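Local coordinates for motility-associated killing factor MakB (Vibrio cholerae serotype O1, PDB 6W1W), which probably serves as one component of a three-part cytotoxin that resembles the alpha-pore-forming toxins, at residues Q126-T129 against K130-N133. Numbering follows the deposited sequence.
Sequences QVFT and KSYN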
ATOM      1  N   GLN A 126     -11.984   8.459  -4.511  1.00129.56           N
ATOM      2  CA  GLN A 126     -12.350   9.479  -3.537  1.00133.72           C
ATOM      3  C   GLN A 126     -12.288   8.946  -2.113  1.00124.48           C
ATOM      4  O   GLN A 126     -12.079   9.723  -1.176  1.00132.92           O
ATOM      5  CB  GLN A 126     -13.746  10.014  -3.845  1.00133.47           C
ATOM      6  CG  GLN A 126     -13.879  10.660  -5.214  1.00138.34           C
ATOM      7  CD  GLN A 126     -15.323  10.801  -5.642  1.00149.41           C
ATOM      8  OE1 GLN A 126     -15.634  11.471  -6.629  1.00158.54           O
ATOM      9  NE2 GLN A 126     -16.217  10.162  -4.900  1.00142.79           N
ATOM     10  N   VAL A 127     -12.465   7.636  -1.929  1.00115.83           N
ATOM     11  CA  VAL A 127     -12.361   7.061  -0.594  1.00124.04           C
ATOM     12  C   VAL A 127     -10.935   7.179  -0.074  1.00130.91           C
ATOM     13  O   VAL A 127     -10.713   7.500   1.098  1.00142.01           O
ATOM     14  CB  VAL A 127     -12.844   5.601  -0.603  1.00123.53           C
ATOM     15  CG1 VAL A 127     -12.826   5.037   0.809  1.00110.91           C
ATOM     16  CG2 VAL A 127     -14.240   5.509  -1.197  1.00131.54           C
ATOM     17  N   PHE A 128      -9.943   6.931  -0.937  1.00121.21           N
ATOM     18  CA  PHE A 128      -8.552   7.068  -0.515  1.00130.28           C
ATOM     19  C   PHE A 128      -8.177   8.527  -0.287  1.00123.92           C
ATOM     20  O   PHE A 128      -7.429   8.841   0.646  1.00125.26           O
ATOM     21  CB  PHE A 128      -7.624   6.430  -1.547  1.00131.65           C
ATOM     22  CG  PHE A 128      -7.647   4.925  -1.536  1.00132.26           C
ATOM     23  CD1 PHE A 128      -7.254   4.200  -2.649  1.00125.94           C
ATOM     24  CD2 PHE A 128      -8.068   4.236  -0.408  1.00131.66           C
ATOM     25  CE1 PHE A 128      -7.283   2.815  -2.640  1.00117.88           C
ATOM     26  CE2 PHE A 128      -8.099   2.849  -0.389  1.00112.27           C
ATOM     27  CZ  PHE A 128      -7.706   2.136  -1.507  1.00111.37           C
ATOM     28  N   THR A 129      -8.688   9.435  -1.121  1.00115.93           N
ATOM     29  CA  THR A 129      -8.378  10.849  -0.945  1.00126.01           C
ATOM     30  C   THR A 129      -8.892  11.366   0.392  1.00119.81           C
ATOM     31  O   THR A 129      -8.307  12.288   0.970  1.00120.69           O
ATOM     32  CB  THR A 129      -8.965  11.665  -2.099  1.00126.04           C
ATOM     33  OG1 THR A 129      -8.633  11.041  -3.345  1.00131.87           O
ATOM     34  CG2 THR A 129      -8.397  13.079  -2.095  1.00118.94           C
ATOM     35  N   LYS A 130      -9.969  10.776   0.908  1.00107.55           N
ATOM     36  CA  LYS A 130     -10.460  11.188   2.215  1.00113.74           C
ATOM     37  C   LYS A 130      -9.613  10.597   3.336  1.00120.29           C
ATOM     38  O   LYS A 130      -9.243  11.306   4.280  1.00129.33           O
ATOM     39  CB  LYS A 130     -11.930  10.797   2.372  1.00113.28           C
ATOM     40  CG  LYS A 130     -12.631  11.523   3.507  1.00123.75           C
ATOM     41  CD  LYS A 130     -14.067  11.065   3.656  1.00127.91           C
ATOM     42  CE  LYS A 130     -14.134   9.568   3.902  1.00124.62           C
ATOM     43  NZ  LYS A 130     -15.521   9.098   4.172  1.00126.57           N
ATOM     44  N   SER A 131      -9.272   9.311   3.239  1.00114.89           N
ATOM     45  CA  SER A 131      -8.439   8.676   4.256  1.00116.18           C
ATOM     46  C   SER A 131      -7.005   9.197   4.247  1.00113.64           C
ATOM     47  O   SER A 131      -6.314   9.101   5.269  1.00106.24           O
ATOM     48  CB  SER A 131      -8.446   7.162   4.065  1.00116.10           C
ATOM     49  OG  SER A 131      -8.103   6.822   2.735  1.00129.87           O
ATOM     50  N   TYR A 132      -6.536   9.741   3.122  1.00 98.36           N
ATOM     51  CA  TYR A 132      -5.236  10.405   3.125  1.00 96.83           C
ATOM     52  C   TYR A 132      -5.266  11.641   4.015  1.00108.08           C
ATOM     53  O   TYR A 132      -4.422  11.804   4.907  1.00107.08           O
ATOM     54  CB  TYR A 132      -4.815  10.780   1.702  1.00102.35           C
ATOM     55  CG  TYR A 132      -3.625  11.722   1.652  1.00105.98           C
ATOM     56  CD1 TYR A 132      -2.336  11.259   1.895  1.00102.89           C
ATOM     57  CD2 TYR A 132      -3.794  13.074   1.367  1.00107.59           C
ATOM     58  CE1 TYR A 132      -1.249  12.114   1.854  1.00102.65           C
ATOM     59  CE2 TYR A 132      -2.712  13.937   1.326  1.00107.47           C
ATOM     60  CZ  TYR A 132      -1.444  13.451   1.570  1.00114.37           C
ATOM     61  OH  TYR A 132      -0.367  14.304   1.529  1.00115.80           O
ATOM     62  N   ASN A 133      -6.247  12.523   3.791  1.00116.03           N
ATOM     63  CA  ASN A 133      -6.363  13.734   4.598  1.00112.95           C
ATOM     64  C   ASN A 133      -6.679  13.406   6.050  1.00104.36           C
ATOM     65  O   ASN A 133      -6.234  14.115   6.962  1.00 85.16           O
ATOM     66  CB  ASN A 133      -7.437  14.654   4.017  1.00123.31           C
ATOM     67  CG  ASN A 133      -7.081  15.175   2.636  1.00128.23           C
ATOM     68  OD1 ASN A 133      -7.834  14.993   1.677  1.00125.33           O
ATOM     69  ND2 ASN A 133      -5.934  15.837   2.531  1.00124.84           N
TER
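With chi1 of 53°, S131 holds its OG between its own backbone N and carbonyl carbon, which folds the hydroxyl back toward the preceding turn, where the carbonyl oxygens of V127 and F128 both come within reach. OG lies 3.0 Å from F128 O and 3.2 Å from V127 O, and its single proton can serve either acceptor. Serine suits this buried place because its short polar arm can be satisfied by the helix's own backbone. The same OG sits at the edge of the F128 ring, close to the ring plane, 4.1 Å from CD2.

F128 sets its CG anti to its carbonyl carbon (chi1 -73°), directing the ring into the core, where it meets F23 edge-to-face and packs on F65 of helix 46-66 and I276 of helix 276-302. A large flat hydrocarbon group fits such a seam between helices.

Backbone bonds bind the two turns: S131 N to V127 O at 3.2 Å, Y132 N to F128 O at 2.8 Å and K130 N to Q126 O at 3.1 Å. T129 OG1 hydrogen-bonds Q125 O, so this hydroxyl too is satisfied by the preceding turn.

The longer side chains lead away to other parts of the fold. Lysine's flexible chain, bent at chi3, lets K130 form a salt bridge with E64 of helix 46-66, while Y132 combines a ring that packs on F273 and L274 with a hydroxyl for E271. This is an ordinary i to i+4 alpha-helical ladder with a serine hydroxyl folded onto it, within long helix 100-151 of an elongated helical bundle, consistent with the alpha-pore-forming toxin fold.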